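Local atomic coordinates of acyl-coenzyme A oxidase acox-1.2 (Caenorhabditis elegans, PDB entry 5K3J), a protein that catalyses the FAD-dependent desaturation of ascaroside-CoA pheromone precursors with a five-carbon omega side chain, the first step of their peroxisomal beta-oxidation. Residues 302-305 with 306-310; 331-335 with 336-340; 412-416 with 417-421. All blocks are in the same frame, centred on the assembly; numbering follows the deposited sequence.

Three local contacts of the C-alpha1 region are set out here. Contacts 1 and 3 are neighbours, their centres about 12 Å apart, and they pack directly: A307 CB lies 4.1 Å from I418 CG2, and F303 meets V421. Contact 2 stands apart, its centre about 17 Å from that of contact 1 and about 20 Å from that of contact 3. One FAD joins contacts 2 and 3: residues 331-340 hold its adenosine half, while Y412 meets the dimethyl end of its flavin. Separately, the side chain of F303 in contact 1 comes within about 5 Å of a bound ascaroside-CoA. Contacts 2 and 3 also touch the second subunit, with which the FAD is shared.

Contact 1 (302-305 with 306-310)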
loop_
_atom_site.group_PDB
_atom_site.type_symbol
_atom_site.label_atom_id
_atom_site.label_comp_id
_atom_site.label_asym_id
_atom_site.label_seq_id
_atom_site.Cartn_x
_atom_site.Cartn_y
_atom_site.Cartn_z
ATOM N N LEU A 302 15.329 5.375 -5.092
ATOM C CA LEU A 302 15.514 4.608 -6.327
ATOM C C LEU A 302 14.348 3.660 -6.645
ATOM O O LEU A 302 13.949 3.561 -7.805
ATOM C CB LEU A 302 16.828 3.824 -6.267
ATOM C CG LEU A 302 18.082 4.692 -6.405
ATOM C CD1 LEU A 302 19.357 3.910 -6.115
ATOM C CD2 LEU A 302 18.143 5.310 -7.796
ATOM N N PHE A 303 13.816 2.967 -5.638
ATOM C CA PHE A 303 12.578 2.196 -5.791
ATOM C C PHE A 303 11.492 3.048 -6.444
ATOM O O PHE A 303 10.805 2.615 -7.369
ATOM C CB PHE A 303 12.058 1.723 -4.436
ATOM C CG PHE A 303 12.852 0.618 -3.809
ATOM C CD1 PHE A 303 13.269 -0.484 -4.538
ATOM C CD2 PHE A 303 13.157 0.675 -2.458
ATOM C CE1 PHE A 303 13.985 -1.503 -3.922
ATOM C CE2 PHE A 303 13.870 -0.333 -1.842
ATOM C CZ PHE A 303 14.285 -1.426 -2.579
ATOM N N LEU A 304 11.339 4.260 -5.920
ATOM C CA LEU A 304 10.330 5.206 -6.373
ATOM C C LEU A 304 10.592 5.606 -7.814
ATOM O O LEU A 304 9.664 5.711 -8.612
ATOM C CB LEU A 304 10.315 6.443 -5.474
ATOM C CG LEU A 304 9.249 7.501 -5.737
ATOM C CD1 LEU A 304 7.899 6.836 -5.884
ATOM C CD2 LEU A 304 9.228 8.511 -4.600
ATOM N N ALA A 305 11.859 5.831 -8.145
ATOM C CA ALA A 305 12.231 6.105 -9.523
ATOM C C ALA A 305 11.865 4.916 -10.409
ATOM O O ALA A 305 11.366 5.087 -11.519
ATOM C CB ALA A 305 13.710 6.409 -9.614
ATOM N N HIS A 306 12.118 3.716 -9.896
ATOM C CA HIS A 306 11.782 2.471 -10.577
ATOM C C HIS A 306 10.290 2.415 -10.904
ATOM O O HIS A 306 9.902 2.079 -12.023
ATOM C CB HIS A 306 12.204 1.283 -9.700
ATOM C CG HIS A 306 11.996 -0.064 -10.324
ATOM N ND1 HIS A 306 12.799 -1.142 -10.024
ATOM C CD2 HIS A 306 11.068 -0.519 -11.199
ATOM C CE1 HIS A 306 12.387 -2.198 -10.700
ATOM N NE2 HIS A 306 11.339 -1.849 -11.422
ATOM N N ALA A 307 9.457 2.749 -9.925
ATOM C CA ALA A 307 8.014 2.760 -10.126
ATOM C C ALA A 307 7.621 3.775 -11.194
ATOM O O ALA A 307 6.818 3.482 -12.082
ATOM C CB ALA A 307 7.303 3.063 -8.820
ATOM N N LEU A 308 8.208 4.963 -11.099
ATOM C CA LEU A 308 7.911 6.062 -12.012
ATOM C C LEU A 308 8.434 5.796 -13.418
ATOM O O LEU A 308 7.894 6.315 -14.390
ATOM C CB LEU A 308 8.502 7.361 -11.474
ATOM C CG LEU A 308 7.906 7.771 -10.131
ATOM C CD1 LEU A 308 8.802 8.768 -9.424
ATOM C CD2 LEU A 308 6.516 8.338 -10.336
ATOM N N THR A 309 9.482 4.985 -13.518
ATOM C CA THR A 309 10.037 4.606 -14.811
ATOM C C THR A 309 9.005 3.799 -15.589
ATOM O O THR A 309 8.961 3.833 -16.819
ATOM C CB THR A 309 11.331 3.793 -14.650
ATOM O OG1 THR A 309 12.261 4.533 -13.851
ATOM C CG2 THR A 309 11.960 3.510 -16.004
ATOM N N ILE A 310 8.158 3.088 -14.851
ATOM C CA ILE A 310 7.107 2.265 -15.437
ATOM C C ILE A 310 5.839 3.067 -15.709
ATOM O O ILE A 310 5.210 2.918 -16.757
ATOM C CB ILE A 310 6.769 1.083 -14.516
ATOM C CG1 ILE A 310 8.034 0.265 -14.229
ATOM C CG2 ILE A 310 5.658 0.220 -15.117
ATOM C CD1 ILE A 310 7.945 -0.575 -12.981
#
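T309 turns its hydroxyl back on A305, one helical turn earlier in helix 287-315. Its OG1 sits beside its own backbone N (chi1 -55°) and bonds to A305 O at 2.6 Å, coming from above the carbonyl plane, 43° out of it. The same oxygen also accepts the regular helical bond from T309 N at 2.7 Å, so two donors of one residue grip A305 O. A valine here removes the hydroxyl, and A305 O would probably be left with the backbone N as its one donor from that residue, facing a methyl instead.

On another side of the helix, CG of L304 is anti to its backbone N (chi1 -176°), which turns it toward the next turn, CG of L304 meeting CD1 of L308 at 3.9 Å. Beneath this pair L308 N bonds to L304 O at 3.0 Å.

H306 donates its backbone N to L302 O at 2.8 Å, and its CB passes F303 O at 3.0 Å. The imidazole then leads away from residues 302-305, with I310 CD1 in plane at its edge. ND1 bonds to the hydroxyl of Y106 and NE2 to the carbonyl of L615; because a carbonyl can only accept, NE2 is probably protonated.

The helix packs on helix 379-405 through L304 and A307 and on helix 418-426 through F303 and I310. In this buried stretch T309 OG1 and both H306 nitrogens each have a hydrogen-bond partner.

Contact 2 (331-335 with 336-340). With FAD (flavin-adenine dinucleotide), chain G.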
loop_
_atom_site.group_PDB
_atom_site.type_symbol
_atom_site.label_atom_id
_atom_site.label_comp_id
_atom_site.label_asym_id
_atom_site.label_seq_id
_atom_site.Cartn_x
_atom_site.Cartn_y
_atom_site.Cartn_z
ATOM N N LYS A 331 -2.736 10.554 -25.234
ATOM C CA LYS A 331 -1.896 9.917 -24.226
ATOM C C LYS A 331 -2.326 10.377 -22.831
ATOM O O LYS A 331 -2.537 11.569 -22.603
ATOM C CB LYS A 331 -0.421 10.245 -24.464
ATOM C CG LYS A 331 0.136 9.756 -25.802
ATOM C CD LYS A 331 1.613 10.103 -25.936
ATOM C CE LYS A 331 2.199 9.616 -27.249
ATOM N NZ LYS A 331 3.665 9.859 -27.301
ATOM N N VAL A 332 -2.455 9.433 -21.902
ATOM C CA VAL A 332 -2.971 9.739 -20.569
ATOM C C VAL A 332 -2.008 10.610 -19.773
ATOM O O VAL A 332 -2.402 11.250 -18.801
ATOM C CB VAL A 332 -3.267 8.456 -19.767
ATOM C CG1 VAL A 332 -4.485 7.743 -20.338
ATOM C CG2 VAL A 332 -2.051 7.545 -19.755
ATOM N N LEU A 333 -0.750 10.642 -20.199
ATOM C CA LEU A 333 0.245 11.488 -19.556
ATOM C C LEU A 333 -0.058 12.968 -19.789
ATOM O O LEU A 333 0.457 13.831 -19.086
ATOM C CB LEU A 333 1.652 11.142 -20.061
ATOM C CG LEU A 333 2.846 11.877 -19.441
ATOM C CD1 LEU A 333 2.842 11.743 -17.923
ATOM C CD2 LEU A 333 4.155 11.371 -20.033
ATOM N N ASP A 334 -0.904 13.262 -20.770
ATOM C CA ASP A 334 -1.240 14.647 -21.085
ATOM C C ASP A 334 -2.219 15.239 -20.076
ATOM O O ASP A 334 -2.247 16.453 -19.862
ATOM C CB ASP A 334 -1.816 14.753 -22.498
ATOM C CG ASP A 334 -0.744 14.685 -23.569
ATOM O OD1 ASP A 334 0.445 14.842 -23.222
ATOM O OD2 ASP A 334 -1.085 14.488 -24.753
ATOM N N TYR A 335 -3.017 14.375 -19.457
ATOM C CA TYR A 335 -3.985 14.804 -18.452
ATOM C C TYR A 335 -3.285 15.424 -17.248
ATOM O O TYR A 335 -2.176 15.032 -16.893
ATOM C CB TYR A 335 -4.858 13.632 -18.001
ATOM C CG TYR A 335 -5.831 13.142 -19.051
ATOM C CD1 TYR A 335 -6.767 14.001 -19.611
ATOM C CD2 TYR A 335 -5.824 11.820 -19.469
ATOM C CE1 TYR A 335 -7.663 13.560 -20.566
ATOM C CE2 TYR A 335 -6.717 11.368 -20.425
ATOM C CZ TYR A 335 -7.634 12.243 -20.969
ATOM O OH TYR A 335 -8.530 11.809 -21.920
ATOM N N GLN A 336 -3.943 16.387 -16.615
ATOM C CA GLN A 336 -3.337 17.121 -15.512
ATOM C C GLN A 336 -3.216 16.265 -14.254
ATOM O O GLN A 336 -2.170 16.246 -13.603
ATOM C CB GLN A 336 -4.143 18.377 -15.206
ATOM C CG GLN A 336 -3.505 19.267 -14.166
ATOM C CD GLN A 336 -4.284 20.545 -13.955
ATOM O OE1 GLN A 336 -5.287 20.563 -13.242
ATOM N NE2 GLN A 336 -3.829 21.625 -14.578
ATOM N N THR A 337 -4.296 15.566 -13.917
ATOM C CA THR A 337 -4.310 14.664 -12.770
ATOM C C THR A 337 -3.188 13.632 -12.847
ATOM O O THR A 337 -2.586 13.276 -11.834
ATOM C CB THR A 337 -5.656 13.920 -12.659
ATOM O OG1 THR A 337 -5.920 13.223 -13.883
ATOM C CG2 THR A 337 -6.790 14.892 -12.383
ATOM N N GLN A 338 -2.914 13.158 -14.058
ATOM C CA GLN A 338 -1.868 12.165 -14.279
ATOM C C GLN A 338 -0.474 12.752 -14.111
ATOM O O GLN A 338 0.415 12.098 -13.566
ATOM C CB GLN A 338 -2.008 11.548 -15.668
ATOM C CG GLN A 338 -2.633 10.165 -15.670
ATOM C CD GLN A 338 -1.605 9.059 -15.848
ATOM O OE1 GLN A 338 -0.521 9.279 -16.392
ATOM N NE2 GLN A 338 -1.941 7.861 -15.384
ATOM N N GLN A 339 -0.282 13.977 -14.593
ATOM C CA GLN A 339 0.961 14.708 -14.367
ATOM C C GLN A 339 1.083 15.083 -12.893
ATOM O O GLN A 339 2.181 15.192 -12.353
ATOM C CB GLN A 339 1.022 15.965 -15.238
ATOM C CG GLN A 339 1.054 15.685 -16.731
ATOM C CD GLN A 339 1.140 16.949 -17.566
ATOM O OE1 GLN A 339 1.422 18.028 -17.048
ATOM N NE2 GLN A 339 0.894 16.821 -18.867
ATOM N N HIS A 340 -0.062 15.262 -12.247
ATOM C CA HIS A 340 -0.115 15.658 -10.846
ATOM C C HIS A 340 0.137 14.483 -9.903
ATOM O O HIS A 340 0.673 14.658 -8.805
ATOM C CB HIS A 340 -1.471 16.288 -10.542
ATOM C CG HIS A 340 -1.680 16.601 -9.098
ATOM N ND1 HIS A 340 -0.793 17.360 -8.366
ATOM C CD2 HIS A 340 -2.677 16.262 -8.249
ATOM C CE1 HIS A 340 -1.234 17.474 -7.127
ATOM N NE2 HIS A 340 -2.376 16.818 -7.030
HETATM P PA FAD G . -7.291 4.007 -17.648
HETATM O O1A FAD G . -8.649 4.456 -18.191
HETATM O O2A FAD G . -6.400 3.591 -18.781
HETATM O O5B FAD G . -6.602 5.228 -16.845
HETATM C C5B FAD G . -5.230 5.092 -16.437
HETATM C C4B FAD G . -4.704 6.498 -16.021
HETATM O O4B FAD G . -5.067 7.379 -16.910
HETATM C C3B FAD G . -5.352 6.934 -14.703
HETATM O O3B FAD G . -4.463 7.597 -13.953
HETATM C C2B FAD G . -6.499 7.891 -15.136
HETATM O O2B FAD G . -6.729 8.930 -14.079
HETATM C C1B FAD G . -6.047 8.442 -16.203
HETATM N N9A FAD G . -7.116 8.776 -17.093
HETATM C C8A FAD G . -7.639 7.991 -18.052
HETATM N N7A FAD G . -8.627 8.691 -18.666
HETATM C C5A FAD G . -8.707 9.918 -18.075
HETATM C C6A FAD G . -9.533 11.011 -18.312
HETATM N N6A FAD G . -10.589 11.292 -19.224
HETATM N N1A FAD G . -9.404 12.115 -17.576
HETATM C C2A FAD G . -8.461 12.175 -16.593
HETATM N N3A FAD G . -7.651 11.107 -16.361
HETATM C C4A FAD G . -7.781 9.978 -17.110
HETATM N N1 FAD G . -13.462 -5.021 -16.112
HETATM C C2 FAD G . -14.620 -5.791 -16.556
HETATM O O2 FAD G . -15.195 -5.483 -17.579
HETATM N N3 FAD G . -15.092 -6.932 -15.768
HETATM C C4 FAD G . -14.425 -7.292 -14.576
HETATM O O4 FAD G . -14.828 -8.264 -13.905
HETATM C C4X FAD G . -13.243 -6.510 -14.120
HETATM N N5 FAD G . -12.558 -6.872 -12.903
HETATM C C5X FAD G . -11.398 -6.104 -12.460
HETATM C C6 FAD G . -10.733 -6.460 -11.274
HETATM C C7 FAD G . -9.615 -5.719 -10.844
HETATM C C7M FAD G . -9.061 -6.291 -9.535
HETATM C C8 FAD G . -9.163 -4.629 -11.595
HETATM C C8M FAD G . -7.969 -3.771 -11.216
HETATM C C9 FAD G . -9.825 -4.266 -12.786
HETATM C C9A FAD G . -10.943 -5.001 -13.219
HETATM N N10 FAD G . -11.642 -4.626 -14.463
HETATM C C10 FAD G . -12.780 -5.383 -14.901
HETATM C "C1'" FAD G . -11.174 -3.480 -15.273
HETATM C "C2'" FAD G . -11.550 -2.156 -14.615
HETATM O "O2'" FAD G . -12.929 -2.035 -14.579
HETATM C "C3'" FAD G . -10.970 -1.043 -15.442
HETATM O "O3'" FAD G . -9.579 -1.219 -15.541
HETATM C "C4'" FAD G . -11.262 0.287 -14.801
HETATM O "O4'" FAD G . -12.654 0.504 -14.790
HETATM C "C5'" FAD G . -10.579 1.375 -15.602
HETATM O "O5'" FAD G . -9.205 1.042 -15.740
HETATM P P FAD G . -8.397 1.521 -17.035
HETATM O O1P FAD G . -7.499 0.378 -17.519
HETATM O O2P FAD G . -9.344 1.906 -18.124
HETATM O O3P FAD G . -7.512 2.772 -16.661
#
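Q339 reaches back with its side chain to L333, while its backbone N makes the first bond of the helix. The extended side chain brings NE2 to L333 O at 3.0 Å, in the carbonyl plane on a lone pair, and that oxygen lies only 3° out of the glutamine's amide plane. Q339 N meets Y335 O at 3.2 Å, Y335 being the N-cap residue.

The tight part is the FAD side. The Y335 ring lies flat against the adenine, with FAD N1A over its centre; CE2 of Y335 is 3.4 Å from FAD C5A, and CD2 of Y335 is 3.6 Å from FAD C4A. Q338 bends at its second torsion (chi2 -102°), which carries NE2 to the ribose hydroxyl O3B of FAD in a nearly straight bond of 2.9 Å. V332 CG1 approaches the ribose ring oxygen O4B of FAD at 3.5 Å. Together these residues hold base and sugar at once.

The D334 side is looser. No side-chain atom of this partly exposed residue comes closer than 4.8 Å to 336-340, and its carboxylate forms a salt bridge with R598.

Around the turn, V332 and L333 pack on S315 at the end of helix 287-315, and Q339 lies against helix 581-597. The second subunit packs against the start of helix 336-340: the Q336 amide bonds to backbone atoms of K518 and V521 of that subunit, while NE2 of H340, further along the helix, bonds to O2A of ATP.

Contact 3 (412-416 with 417-421); sequences YSMAS and YISVV. With FAD (flavin-adenine dinucleotide), chain G.
M414 reaches over the start of helix 418-426 and makes the apolar contact with V420. Bends at its second and third torsions (chi2 -59°, chi3 -82°) curl the thioether round, bringing SD to 3.3 Å from S419 OG and the methyl CE to 3.5 Å from V420 CG2; the two side chains cross at about a right angle. V420 CB in turn lies over one face of the Y417 ring, 3.8 Å above its plane, while the hydroxyl of that tyrosine bonds to E107.

Direct hydrogen bonds across the turn are sparse. I418 N gives a weak one to S416 OG at 3.5 Å, and that hydroxyl is also bonded to the carbonyl of G411. Within 412-416, A415 N donates to S413 OG at 3.3 Å, an ST turn.

A water bridges the two segments: it donates to S413 O at 2.8 Å and is hydrogen-bonded to S419 OG at 2.6 Å, tying loop to helix.

Cofactor contact belongs to Y412, whose CB lies 3.7 Å from the flavin methyl C8M of FAD and whose ring has the other methyl, C7M, over one face.

I418 touches A307 and I310 of helix 287-315 and I400 and R404 of helix 379-405. S413 and A415 rest on W633 of helix 626-636, and Y412 and M414 meet N242 and K240 of the second subunit, placing the loop before helix 418-426 at the dimer interface.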
loop_
_atom_site.group_PDB
_atom_site.type_symbol
_atom_site.label_atom_id
_atom_site.label_comp_id
_atom_site.label_asym_id
_atom_site.label_seq_id
_atom_site.Cartn_x
_atom_site.Cartn_y
_atom_site.Cartn_z
ATOM N N TYR A 412 -2.504 -3.175 -11.697
ATOM C CA TYR A 412 -2.823 -4.177 -10.691
ATOM C C TYR A 412 -2.214 -5.530 -11.055
ATOM O O TYR A 412 -2.015 -6.392 -10.196
ATOM C CB TYR A 412 -4.338 -4.290 -10.544
ATOM C CG TYR A 412 -4.786 -4.981 -9.283
ATOM C CD1 TYR A 412 -4.846 -4.294 -8.078
ATOM C CD2 TYR A 412 -5.164 -6.316 -9.296
ATOM C CE1 TYR A 412 -5.260 -4.922 -6.919
ATOM C CE2 TYR A 412 -5.577 -6.952 -8.146
ATOM C CZ TYR A 412 -5.625 -6.253 -6.957
ATOM O OH TYR A 412 -6.038 -6.880 -5.802
ATOM N N SER A 413 -1.918 -5.707 -12.338
ATOM C CA SER A 413 -1.283 -6.927 -12.813
ATOM C C SER A 413 0.181 -6.960 -12.397
ATOM O O SER A 413 0.811 -5.916 -12.216
ATOM C CB SER A 413 -1.397 -7.043 -14.332
ATOM O OG SER A 413 -0.760 -8.220 -14.807
ATOM N N MET A 414 0.722 -8.164 -12.250
ATOM C CA MET A 414 2.130 -8.333 -11.906
ATOM C C MET A 414 3.030 -7.973 -13.081
ATOM O O MET A 414 4.251 -7.916 -12.945
ATOM C CB MET A 414 2.400 -9.770 -11.460
ATOM C CG MET A 414 1.667 -10.158 -10.197
ATOM S SD MET A 414 2.111 -9.093 -8.817
ATOM C CE MET A 414 3.636 -9.868 -8.304
ATOM N N ALA A 415 2.412 -7.737 -14.234
ATOM C CA ALA A 415 3.133 -7.355 -15.443
ATOM C C ALA A 415 3.600 -5.906 -15.353
ATOM O O ALA A 415 4.406 -5.449 -16.167
ATOM C CB ALA A 415 2.259 -7.561 -16.663
ATOM N N SER A 416 3.079 -5.193 -14.358
ATOM C CA SER A 416 3.492 -3.827 -14.063
ATOM C C SER A 416 4.652 -3.828 -13.067
ATOM O O SER A 416 5.532 -2.967 -13.125
ATOM C CB SER A 416 2.319 -3.026 -13.501
ATOM O OG SER A 416 2.098 -3.352 -12.139
ATOM N N TYR A 417 4.615 -4.796 -12.145
ATOM C CA TYR A 417 5.668 -5.059 -11.152
ATOM C C TYR A 417 5.737 -4.003 -10.043
ATOM O O TYR A 417 6.529 -4.126 -9.106
ATOM C CB TYR A 417 7.033 -5.187 -11.840
ATOM C CG TYR A 417 8.081 -5.899 -11.012
ATOM C CD1 TYR A 417 8.056 -7.283 -10.867
ATOM C CD2 TYR A 417 9.099 -5.193 -10.380
ATOM C CE1 TYR A 417 9.006 -7.937 -10.111
ATOM C CE2 TYR A 417 10.052 -5.844 -9.622
ATOM C CZ TYR A 417 10.000 -7.214 -9.493
ATOM O OH TYR A 417 10.946 -7.867 -8.740
ATOM N N ILE A 418 4.883 -2.988 -10.131
ATOM C CA ILE A 418 4.892 -1.884 -9.178
ATOM C C ILE A 418 4.377 -2.330 -7.807
ATOM O O ILE A 418 4.749 -1.767 -6.776
ATOM C CB ILE A 418 4.060 -0.705 -9.711
ATOM C CG1 ILE A 418 4.543 -0.325 -11.115
ATOM C CG2 ILE A 418 4.153 0.485 -8.774
ATOM C CD1 ILE A 418 3.713 0.728 -11.789
ATOM N N SER A 419 3.538 -3.361 -7.799
ATOM C CA SER A 419 3.036 -3.923 -6.549
ATOM C C SER A 419 4.169 -4.585 -5.768
ATOM O O SER A 419 4.249 -4.455 -4.546
ATOM C CB SER A 419 1.918 -4.931 -6.814
ATOM O OG SER A 419 2.399 -6.062 -7.513
ATOM N N VAL A 420 5.041 -5.292 -6.482
ATOM C CA VAL A 420 6.242 -5.878 -5.887
ATOM C C VAL A 420 7.104 -4.801 -5.244
ATOM O O VAL A 420 7.430 -4.879 -4.054
ATOM C CB VAL A 420 7.097 -6.625 -6.923
ATOM C CG1 VAL A 420 8.470 -6.972 -6.334
ATOM C CG2 VAL A 420 6.376 -7.865 -7.427
ATOM N N VAL A 421 7.472 -3.811 -6.052
ATOM C CA VAL A 421 8.246 -2.663 -5.611
ATOM C C VAL A 421 7.599 -1.982 -4.420
ATOM O O VAL A 421 8.288 -1.515 -3.509
ATOM C CB VAL A 421 8.418 -1.643 -6.757
ATOM C CG1 VAL A 421 9.185 -0.417 -6.278
ATOM C CG2 VAL A 421 9.121 -2.292 -7.932
HETATM P PA FAD G . -7.291 4.007 -17.648
HETATM O O1A FAD G . -8.649 4.456 -18.191
HETATM O O2A FAD G . -6.400 3.591 -18.781
HETATM O O5B FAD G . -6.602 5.228 -16.845
HETATM C C5B FAD G . -5.230 5.092 -16.437
HETATM C C4B FAD G . -4.704 6.498 -16.021
HETATM O O4B FAD G . -5.067 7.379 -16.910
HETATM C C3B FAD G . -5.352 6.934 -14.703
HETATM O O3B FAD G . -4.463 7.597 -13.953
HETATM C C2B FAD G . -6.499 7.891 -15.136
HETATM O O2B FAD G . -6.729 8.930 -14.079
HETATM C C1B FAD G . -6.047 8.442 -16.203
HETATM N N9A FAD G . -7.116 8.776 -17.093
HETATM C C8A FAD G . -7.639 7.991 -18.052
HETATM N N7A FAD G . -8.627 8.691 -18.666
HETATM C C5A FAD G . -8.707 9.918 -18.075
HETATM C C6A FAD G . -9.533 11.011 -18.312
HETATM N N6A FAD G . -10.589 11.292 -19.224
HETATM N N1A FAD G . -9.404 12.115 -17.576
HETATM C C2A FAD G . -8.461 12.175 -16.593
HETATM N N3A FAD G . -7.651 11.107 -16.361
HETATM C C4A FAD G . -7.781 9.978 -17.110
HETATM N N1 FAD G . -13.462 -5.021 -16.112
HETATM C C2 FAD G . -14.620 -5.791 -16.556
HETATM O O2 FAD G . -15.195 -5.483 -17.579
HETATM N N3 FAD G . -15.092 -6.932 -15.768
HETATM C C4 FAD G . -14.425 -7.292 -14.576
HETATM O O4 FAD G . -14.828 -8.264 -13.905
HETATM C C4X FAD G . -13.243 -6.510 -14.120
HETATM N N5 FAD G . -12.558 -6.872 -12.903
HETATM C C5X FAD G . -11.398 -6.104 -12.460
HETATM C C6 FAD G . -10.733 -6.460 -11.274
HETATM C C7 FAD G . -9.615 -5.719 -10.844
HETATM C C7M FAD G . -9.061 -6.291 -9.535
HETATM C C8 FAD G . -9.163 -4.629 -11.595
HETATM C C8M FAD G . -7.969 -3.771 -11.216
HETATM C C9 FAD G . -9.825 -4.266 -12.786
HETATM C C9A FAD G . -10.943 -5.001 -13.219
HETATM N N10 FAD G . -11.642 -4.626 -14.463
HETATM C C10 FAD G . -12.780 -5.383 -14.901
HETATM C "C1'" FAD G . -11.174 -3.480 -15.273
HETATM C "C2'" FAD G . -11.550 -2.156 -14.615
HETATM O "O2'" FAD G . -12.929 -2.035 -14.579
HETATM C "C3'" FAD G . -10.970 -1.043 -15.442
HETATM O "O3'" FAD G . -9.579 -1.219 -15.541
HETATM C "C4'" FAD G . -11.262 0.287 -14.801
HETATM O "O4'" FAD G . -12.654 0.504 -14.790
HETATM C "C5'" FAD G . -10.579 1.375 -15.602
HETATM O "O5'" FAD G . -9.205 1.042 -15.740
HETATM P P FAD G . -8.397 1.521 -17.035
HETATM O O1P FAD G . -7.499 0.378 -17.519
HETATM O O2P FAD G . -9.344 1.906 -18.124
HETATM O O3P FAD G . -7.512 2.772 -16.661
HETATM O O HOH W 1 2.475 -5.422 -10.001
#